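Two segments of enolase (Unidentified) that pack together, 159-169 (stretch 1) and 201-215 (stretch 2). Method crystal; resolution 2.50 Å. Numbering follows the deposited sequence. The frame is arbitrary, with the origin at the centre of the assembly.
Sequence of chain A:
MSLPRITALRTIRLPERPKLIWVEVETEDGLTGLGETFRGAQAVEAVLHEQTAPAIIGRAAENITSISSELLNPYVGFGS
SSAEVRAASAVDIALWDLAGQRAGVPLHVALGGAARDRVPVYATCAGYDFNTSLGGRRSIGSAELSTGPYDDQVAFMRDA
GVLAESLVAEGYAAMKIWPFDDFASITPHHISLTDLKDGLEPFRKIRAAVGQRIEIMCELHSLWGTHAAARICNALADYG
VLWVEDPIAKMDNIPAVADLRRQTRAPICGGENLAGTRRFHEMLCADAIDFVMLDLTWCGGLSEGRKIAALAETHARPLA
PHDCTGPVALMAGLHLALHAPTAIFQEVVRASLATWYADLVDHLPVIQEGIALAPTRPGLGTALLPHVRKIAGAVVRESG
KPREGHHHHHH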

ATOM      1  N   ASP A 159      -8.606  13.254  45.545  1.00 42.07           N
ATOM      2  CA  ASP A 159      -7.213  12.905  45.823  1.00 41.09           C
ATOM      3  C   ASP A 159      -6.928  11.486  45.328  1.00 39.62           C
ATOM      4  O   ASP A 159      -7.185  10.495  46.017  1.00 39.34           O
ATOM      5  CB  ASP A 159      -6.888  13.050  47.322  1.00 41.60           C
ATOM      6  CG  ASP A 159      -5.368  13.047  47.604  1.00 43.41           C
ATOM      7  OD1 ASP A 159      -4.609  12.261  46.963  1.00 43.84           O
ATOM      8  OD2 ASP A 159      -4.933  13.829  48.493  1.00 45.52           O
ATOM      9  N   ALA A 160      -6.384  11.420  44.120  1.00 38.12           N
ATOM     10  CA  ALA A 160      -6.125  10.166  43.430  1.00 36.25           C
ATOM     11  C   ALA A 160      -5.028   9.321  44.094  1.00 34.90           C
ATOM     12  O   ALA A 160      -5.018   8.093  43.949  1.00 34.45           O
ATOM     13  CB  ALA A 160      -5.796  10.444  41.976  1.00 36.26           C
ATOM     14  N   GLY A 161      -4.124   9.981  44.820  1.00 33.35           N
ATOM     15  CA  GLY A 161      -3.066   9.307  45.565  1.00 31.92           C
ATOM     16  C   GLY A 161      -3.603   8.435  46.689  1.00 31.21           C
ATOM     17  O   GLY A 161      -3.268   7.252  46.778  1.00 30.84           O
ATOM     18  N   VAL A 162      -4.446   9.026  47.538  1.00 30.70           N
ATOM     19  CA  VAL A 162      -5.150   8.298  48.597  1.00 30.51           C
ATOM     20  C   VAL A 162      -5.946   7.117  48.022  1.00 30.63           C
ATOM     21  O   VAL A 162      -5.907   6.002  48.569  1.00 30.52           O
ATOM     22  CB  VAL A 162      -6.059   9.263  49.471  1.00 30.84           C
ATOM     23  CG1 VAL A 162      -7.103   8.492  50.296  1.00 28.79           C
ATOM     24  CG2 VAL A 162      -5.191  10.138  50.372  1.00 29.94           C
ATOM     25  N   LEU A 163      -6.648   7.358  46.913  1.00 30.17           N
ATOM     26  CA  LEU A 163      -7.374   6.291  46.231  1.00 30.15           C
ATOM     27  C   LEU A 163      -6.406   5.178  45.807  1.00 29.95           C
ATOM     28  O   LEU A 163      -6.622   4.007  46.128  1.00 30.08           O
ATOM     29  CB  LEU A 163      -8.160   6.837  45.023  1.00 30.24           C
ATOM     30  CG  LEU A 163      -9.054   5.851  44.255  1.00 30.13           C
ATOM     31  CD1 LEU A 163     -10.256   5.347  45.104  1.00 28.34           C
ATOM     32  CD2 LEU A 163      -9.528   6.477  42.925  1.00 30.34           C
ATOM     33  N   ALA A 164      -5.330   5.551  45.123  1.00 29.46           N
ATOM     34  CA  ALA A 164      -4.326   4.578  44.705  1.00 29.94           C
ATOM     35  C   ALA A 164      -3.803   3.729  45.879  1.00 30.32           C
ATOM     36  O   ALA A 164      -3.685   2.501  45.756  1.00 29.81           O
ATOM     37  CB  ALA A 164      -3.171   5.269  43.977  1.00 29.37           C
ATOM     38  N   GLU A 165      -3.497   4.384  47.003  1.00 30.70           N
ATOM     39  CA  GLU A 165      -3.062   3.673  48.214  1.00 31.90           C
ATOM     40  C   GLU A 165      -4.021   2.572  48.656  1.00 30.97           C
ATOM     41  O   GLU A 165      -3.596   1.434  48.869  1.00 31.07           O
ATOM     42  CB  GLU A 165      -2.792   4.636  49.372  1.00 31.96           C
ATOM     43  CG  GLU A 165      -1.416   5.288  49.326  1.00 33.27           C
ATOM     44  CD  GLU A 165      -1.283   6.459  50.289  1.00 34.21           C
ATOM     45  OE1 GLU A 165      -0.197   7.067  50.339  1.00 37.97           O
ATOM     46  OE2 GLU A 165      -2.259   6.787  51.005  1.00 39.05           O
ATOM     47  N   SER A 166      -5.305   2.884  48.773  1.00 30.69           N
ATOM     48  CA  SER A 166      -6.242   1.853  49.217  1.00 30.59           C
ATOM     49  C   SER A 166      -6.564   0.802  48.139  1.00 30.22           C
ATOM     50  O   SER A 166      -6.716  -0.395  48.462  1.00 30.42           O
ATOM     51  CB  SER A 166      -7.494   2.421  49.931  1.00 31.01           C
ATOM     52  OG  SER A 166      -8.146   3.435  49.195  1.00 32.32           O
ATOM     53  N   LEU A 167      -6.631   1.219  46.870  1.00 29.00           N
ATOM     54  CA  LEU A 167      -6.751   0.240  45.791  1.00 27.70           C
ATOM     55  C   LEU A 167      -5.590  -0.751  45.820  1.00 27.95           C
ATOM     56  O   LEU A 167      -5.821  -1.955  45.677  1.00 28.57           O
ATOM     57  CB  LEU A 167      -6.912   0.892  44.414  1.00 27.16           C
ATOM     58  CG  LEU A 167      -8.205   1.697  44.207  1.00 25.78           C
ATOM     59  CD1 LEU A 167      -8.147   2.507  42.913  1.00 23.64           C
ATOM     60  CD2 LEU A 167      -9.453   0.826  44.257  1.00 23.94           C
ATOM     61  N   VAL A 168      -4.360  -0.258  46.040  1.00 27.86           N
ATOM     62  CA  VAL A 168      -3.179  -1.128  46.172  1.00 27.72           C
ATOM     63  C   VAL A 168      -3.336  -2.023  47.408  1.00 28.34           C
ATOM     64  O   VAL A 168      -3.107  -3.236  47.334  1.00 28.65           O
ATOM     65  CB  VAL A 168      -1.836  -0.338  46.233  1.00 27.39           C
ATOM     66  CG1 VAL A 168      -0.657  -1.248  46.590  1.00 25.81           C
ATOM     67  CG2 VAL A 168      -1.556   0.355  44.913  1.00 28.37           C
ATOM     68  N   ALA A 169      -3.751  -1.423  48.522  1.00 28.25           N
ATOM     69  CA  ALA A 169      -3.987  -2.160  49.758  1.00 28.66           C
ATOM     70  C   ALA A 169      -4.970  -3.313  49.529  1.00 28.99           C
ATOM     71  O   ALA A 169      -4.782  -4.416  50.068  1.00 29.11           O
ATOM     72  CB  ALA A 169      -4.493  -1.214  50.867  1.00 27.90           C
ATOM     73  N   GLU A 201      -2.295  16.243  36.794  1.00 31.67           N
ATOM     74  CA  GLU A 201      -2.093  16.214  38.256  1.00 32.56           C
ATOM     75  C   GLU A 201      -2.424  14.874  38.949  1.00 31.92           C
ATOM     76  O   GLU A 201      -1.623  14.390  39.761  1.00 32.37           O
ATOM     77  CB  GLU A 201      -2.864  17.345  38.944  1.00 33.31           C
ATOM     78  CG  GLU A 201      -2.043  18.613  39.140  1.00 38.22           C
ATOM     79  CD  GLU A 201      -0.734  18.362  39.881  1.00 43.41           C
ATOM     80  OE1 GLU A 201       0.332  18.600  39.257  1.00 46.14           O
ATOM     81  OE2 GLU A 201      -0.771  17.909  41.060  1.00 43.33           O
ATOM     82  N   PRO A 202      -3.605  14.285  38.666  1.00 31.07           N
ATOM     83  CA  PRO A 202      -3.899  12.987  39.294  1.00 30.66           C
ATOM     84  C   PRO A 202      -2.885  11.907  38.946  1.00 30.45           C
ATOM     85  O   PRO A 202      -2.699  10.984  39.730  1.00 30.64           O
ATOM     86  CB  PRO A 202      -5.277  12.610  38.725  1.00 30.74           C
ATOM     87  CG  PRO A 202      -5.859  13.902  38.248  1.00 30.40           C
ATOM     88  CD  PRO A 202      -4.726  14.765  37.837  1.00 30.56           C
ATOM     89  N   PHE A 203      -2.242  12.009  37.785  1.00 29.90           N
ATOM     90  CA  PHE A 203      -1.259  11.004  37.392  1.00 29.56           C
ATOM     91  C   PHE A 203      -0.004  11.153  38.234  1.00 29.99           C
ATOM     92  O   PHE A 203       0.558  10.157  38.697  1.00 30.13           O
ATOM     93  CB  PHE A 203      -0.951  11.074  35.883  1.00 29.13           C
ATOM     94  CG  PHE A 203      -2.135  10.717  35.014  1.00 28.49           C
ATOM     95  CD1 PHE A 203      -2.422   9.381  34.721  1.00 27.24           C
ATOM     96  CD2 PHE A 203      -2.986  11.712  34.528  1.00 26.87           C
ATOM     97  CE1 PHE A 203      -3.514   9.043  33.938  1.00 27.50           C
ATOM     98  CE2 PHE A 203      -4.087  11.386  33.753  1.00 26.81           C
ATOM     99  CZ  PHE A 203      -4.352  10.048  33.448  1.00 27.42           C
ATOM    100  N   ARG A 204       0.414  12.404  38.439  1.00 30.56           N
ATOM    101  CA  ARG A 204       1.547  12.746  39.306  1.00 31.15           C
ATOM    102  C   ARG A 204       1.307  12.221  40.740  1.00 30.49           C
ATOM    103  O   ARG A 204       2.178  11.581  41.331  1.00 29.63           O
ATOM    104  CB  ARG A 204       1.774  14.262  39.305  1.00 30.75           C
ATOM    105  CG  ARG A 204       3.221  14.700  39.637  1.00 32.18           C
ATOM    106  CD  ARG A 204       3.347  16.246  39.797  1.00 33.00           C
ATOM    107  NE  ARG A 204       2.358  16.784  40.742  1.00 39.13           N
ATOM    108  CZ  ARG A 204       2.341  16.528  42.062  1.00 41.79           C
ATOM    109  NH1 ARG A 204       3.269  15.743  42.627  1.00 41.15           N
ATOM    110  NH2 ARG A 204       1.384  17.051  42.822  1.00 41.28           N
ATOM    111  N   LYS A 205       0.110  12.478  41.273  1.00 30.32           N
ATOM    112  CA  LYS A 205      -0.236  12.057  42.630  1.00 30.06           C
ATOM    113  C   LYS A 205      -0.153  10.544  42.814  1.00 29.87           C
ATOM    114  O   LYS A 205       0.430  10.072  43.813  1.00 30.02           O
ATOM    115  CB  LYS A 205      -1.608  12.566  43.012  1.00 30.20           C
ATOM    116  CG  LYS A 205      -1.639  14.075  43.205  1.00 32.30           C
ATOM    117  CD  LYS A 205      -2.999  14.527  43.728  1.00 36.09           C
ATOM    118  CE  LYS A 205      -2.974  16.001  44.160  1.00 39.04           C
ATOM    119  NZ  LYS A 205      -4.337  16.600  44.006  1.00 38.81           N
ATOM    120  N   ILE A 206      -0.702   9.793  41.844  1.00 28.61           N
ATOM    121  CA  ILE A 206      -0.718   8.333  41.906  1.00 26.95           C
ATOM    122  C   ILE A 206       0.712   7.836  41.939  1.00 26.91           C
ATOM    123  O   ILE A 206       1.063   6.989  42.769  1.00 27.19           O
ATOM    124  CB  ILE A 206      -1.505   7.683  40.724  1.00 26.90           C
ATOM    125  CG1 ILE A 206      -3.001   8.030  40.826  1.00 27.13           C
ATOM    126  CG2 ILE A 206      -1.306   6.146  40.697  1.00 23.43           C
ATOM    127  CD1 ILE A 206      -3.790   7.868  39.514  1.00 26.64           C
ATOM    128  N   ARG A 207       1.542   8.374  41.051  1.00 26.12           N
ATOM    129  CA  ARG A 207       2.934   7.979  41.023  1.00 25.60           C
ATOM    130  C   ARG A 207       3.644   8.348  42.328  1.00 25.60           C
ATOM    131  O   ARG A 207       4.331   7.497  42.913  1.00 25.32           O
ATOM    132  CB  ARG A 207       3.659   8.526  39.797  1.00 24.90           C
ATOM    133  CG  ARG A 207       3.236   7.856  38.468  1.00 25.50           C
ATOM    134  CD  ARG A 207       3.386   6.330  38.458  1.00 25.01           C
ATOM    135  NE  ARG A 207       2.879   5.758  37.212  1.00 25.72           N
ATOM    136  CZ  ARG A 207       2.410   4.523  37.064  1.00 24.83           C
ATOM    137  NH1 ARG A 207       2.358   3.708  38.106  1.00 26.74           N
ATOM    138  NH2 ARG A 207       1.970   4.114  35.875  1.00 21.19           N
ATOM    139  N   ALA A 208       3.441   9.575  42.808  1.00 25.18           N
ATOM    140  CA  ALA A 208       4.129  10.022  44.023  1.00 25.81           C
ATOM    141  C   ALA A 208       3.713   9.200  45.254  1.00 25.89           C
ATOM    142  O   ALA A 208       4.533   8.962  46.139  1.00 26.05           O
ATOM    143  CB  ALA A 208       3.948  11.533  44.260  1.00 25.16           C
ATOM    144  N   ALA A 209       2.462   8.735  45.266  1.00 25.59           N
ATOM    145  CA  ALA A 209       1.916   7.945  46.369  1.00 25.06           C
ATOM    146  C   ALA A 209       2.287   6.477  46.329  1.00 24.89           C
ATOM    147  O   ALA A 209       2.567   5.904  47.380  1.00 24.89           O
ATOM    148  CB  ALA A 209       0.397   8.088  46.425  1.00 25.26           C
ATOM    149  N   VAL A 210       2.267   5.851  45.141  1.00 24.65           N
ATOM    150  CA  VAL A 210       2.443   4.374  45.051  1.00 24.09           C
ATOM    151  C   VAL A 210       3.487   3.874  44.025  1.00 24.12           C
ATOM    152  O   VAL A 210       3.683   2.658  43.871  1.00 23.59           O
ATOM    153  CB  VAL A 210       1.072   3.595  44.871  1.00 24.21           C
ATOM    154  CG1 VAL A 210       0.131   3.858  46.005  1.00 23.27           C
ATOM    155  CG2 VAL A 210       0.372   3.945  43.531  1.00 23.89           C
ATOM    156  N   GLY A 211       4.161   4.798  43.337  1.00 24.41           N
ATOM    157  CA  GLY A 211       5.136   4.432  42.299  1.00 24.65           C
ATOM    158  C   GLY A 211       4.580   3.465  41.260  1.00 25.45           C
ATOM    159  O   GLY A 211       3.550   3.724  40.647  1.00 25.67           O
ATOM    160  N   GLN A 212       5.251   2.334  41.090  1.00 25.98           N
ATOM    161  CA  GLN A 212       4.923   1.360  40.051  1.00 26.44           C
ATOM    162  C   GLN A 212       3.981   0.250  40.538  1.00 26.34           C
ATOM    163  O   GLN A 212       3.709  -0.701  39.801  1.00 26.11           O
ATOM    164  CB  GLN A 212       6.208   0.722  39.492  1.00 27.07           C
ATOM    165  CG  GLN A 212       7.228   1.695  38.880  1.00 28.54           C
ATOM    166  CD  GLN A 212       6.689   2.391  37.662  1.00 33.27           C
ATOM    167  OE1 GLN A 212       6.273   3.552  37.730  1.00 34.86           O
ATOM    168  NE2 GLN A 212       6.664   1.676  36.530  1.00 35.86           N
ATOM    169  N   ARG A 213       3.458   0.386  41.757  1.00 26.35           N
ATOM    170  CA  ARG A 213       2.627  -0.664  42.383  1.00 26.74           C
ATOM    171  C   ARG A 213       1.212  -0.853  41.811  1.00 25.93           C
ATOM    172  O   ARG A 213       0.530  -1.826  42.144  1.00 26.14           O
ATOM    173  CB  ARG A 213       2.523  -0.419  43.879  1.00 27.36           C
ATOM    174  CG  ARG A 213       3.835  -0.622  44.576  1.00 31.54           C
ATOM    175  CD  ARG A 213       3.696  -0.600  46.084  1.00 38.40           C
ATOM    176  NE  ARG A 213       4.996  -0.853  46.705  1.00 43.97           N
ATOM    177  CZ  ARG A 213       5.888   0.100  46.968  1.00 48.15           C
ATOM    178  NH1 ARG A 213       5.616   1.380  46.672  1.00 49.30           N
ATOM    179  NH2 ARG A 213       7.053  -0.220  47.528  1.00 49.05           N
ATOM    180  N   ILE A 214       0.761   0.077  40.981  1.00 24.19           N
ATOM    181  CA  ILE A 214      -0.507  -0.094  40.301  1.00 23.37           C
ATOM    182  C   ILE A 214      -0.327   0.390  38.856  1.00 23.65           C
ATOM    183  O   ILE A 214       0.497   1.287  38.599  1.00 23.81           O
ATOM    184  CB  ILE A 214      -1.674   0.661  41.042  1.00 23.19           C
ATOM    185  CG1 ILE A 214      -3.042   0.071  40.666  1.00 22.58           C
ATOM    186  CG2 ILE A 214      -1.607   2.193  40.811  1.00 22.10           C
ATOM    187  CD1 ILE A 214      -4.186   0.468  41.593  1.00 22.33           C
ATOM    188  N   GLU A 215      -1.069  -0.225  37.932  1.00 22.85           N
ATOM    189  CA  GLU A 215      -1.181   0.263  36.561  1.00 22.43           C
ATOM    190  C   GLU A 215      -2.180   1.405  36.520  1.00 22.41           C
ATOM    191  O   GLU A 215      -3.160   1.416  37.296  1.00 22.15           O
ATOM    192  CB  GLU A 215      -1.640  -0.846  35.620  1.00 22.28           C
ATOM    193  CG  GLU A 215      -0.687  -2.056  35.532  1.00 22.79           C
ATOM    194  CD  GLU A 215       0.546  -1.823  34.653  1.00 24.43           C
ATOM    195  OE1 GLU A 215       0.724  -0.705  34.089  1.00 22.07           O
ATOM    196  OE2 GLU A 215       1.333  -2.793  34.522  1.00 24.42           O
TER

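Helices can approach closely where one of them carries small residues, and larger side chains can fill the space where the backbones lie further apart. The contact between 159-169 and 201-215 of this enolase illustrates the principle. The two helix axes approach to 7.7 Å and cross at -44°, and no hydrogen bond joins the stretches, so the fit rests on shape and apolar contact.

The tightest point is G161, whose CA lies 4.5 Å from the CA of I206. With no side chain in the way, the G161 CA comes within 4.0 Å of the K205 O and 3.8 Å of the A209 CB. A CB placed ideally on G161 would stand only 3.4 Å from the CB of A209 and 3.4 Å from the O of K205, a crowded position.

Alanines continue the theme. The CB of A160 points toward the second helix and meets the P202 CB at 3.9 Å and the I206 CG1 at 3.9 Å. One turn later, the A164 CB sits 3.9 Å from the I206 CG2 and 3.8 Å from the V210 CG2. The CA-to-CB bond of I206 points sideways, but in its m, t rotamer both branches reach stretch 1: CG1 lies against A160 and CG2 against A164, and the I206 CG1 also comes within 4.2 Å of the A164 CB. With chi1 at -59° (m), V210 turns both methyls to stretch 1: CG2 is 3.8 Å and CG1 4.1 Å from the A164 CB, and CG1 also lies 3.8 Å from the E165 N and 4.0 Å from the V168 CG2.

G211 leaves helical phi/psi with a positive phi, which by itself favours glycine, within a type II' turn from V210 to R213. The chain then brings I214 back to the interface. Its t, t side chain is extended, and its CD1 reaches the L167 CB at 3.9 Å; its CB lies 3.9 Å from the V168 CG2. R207, directed away from stretch 1, ties this segment down: its NH1 donates to the G211 O at 2.8 Å and to the I214 O at 3.1 Å.

Polar side chains border the contact. E165 starts sideways, yet its m, t conformation carries the chain nearer, with CG 3.9 Å from the V210 CG1 and OE1 4.1 Å from the A209 CB. D159 points away at its CB, but its t rotamer places OD1 to accept from the V162 N at 3.3 Å, with a weak second bond from the G161 N at 3.2 Å. The same OD1 is 4.3 Å from the K205 CD, a contact with the aliphatic part of the lysine.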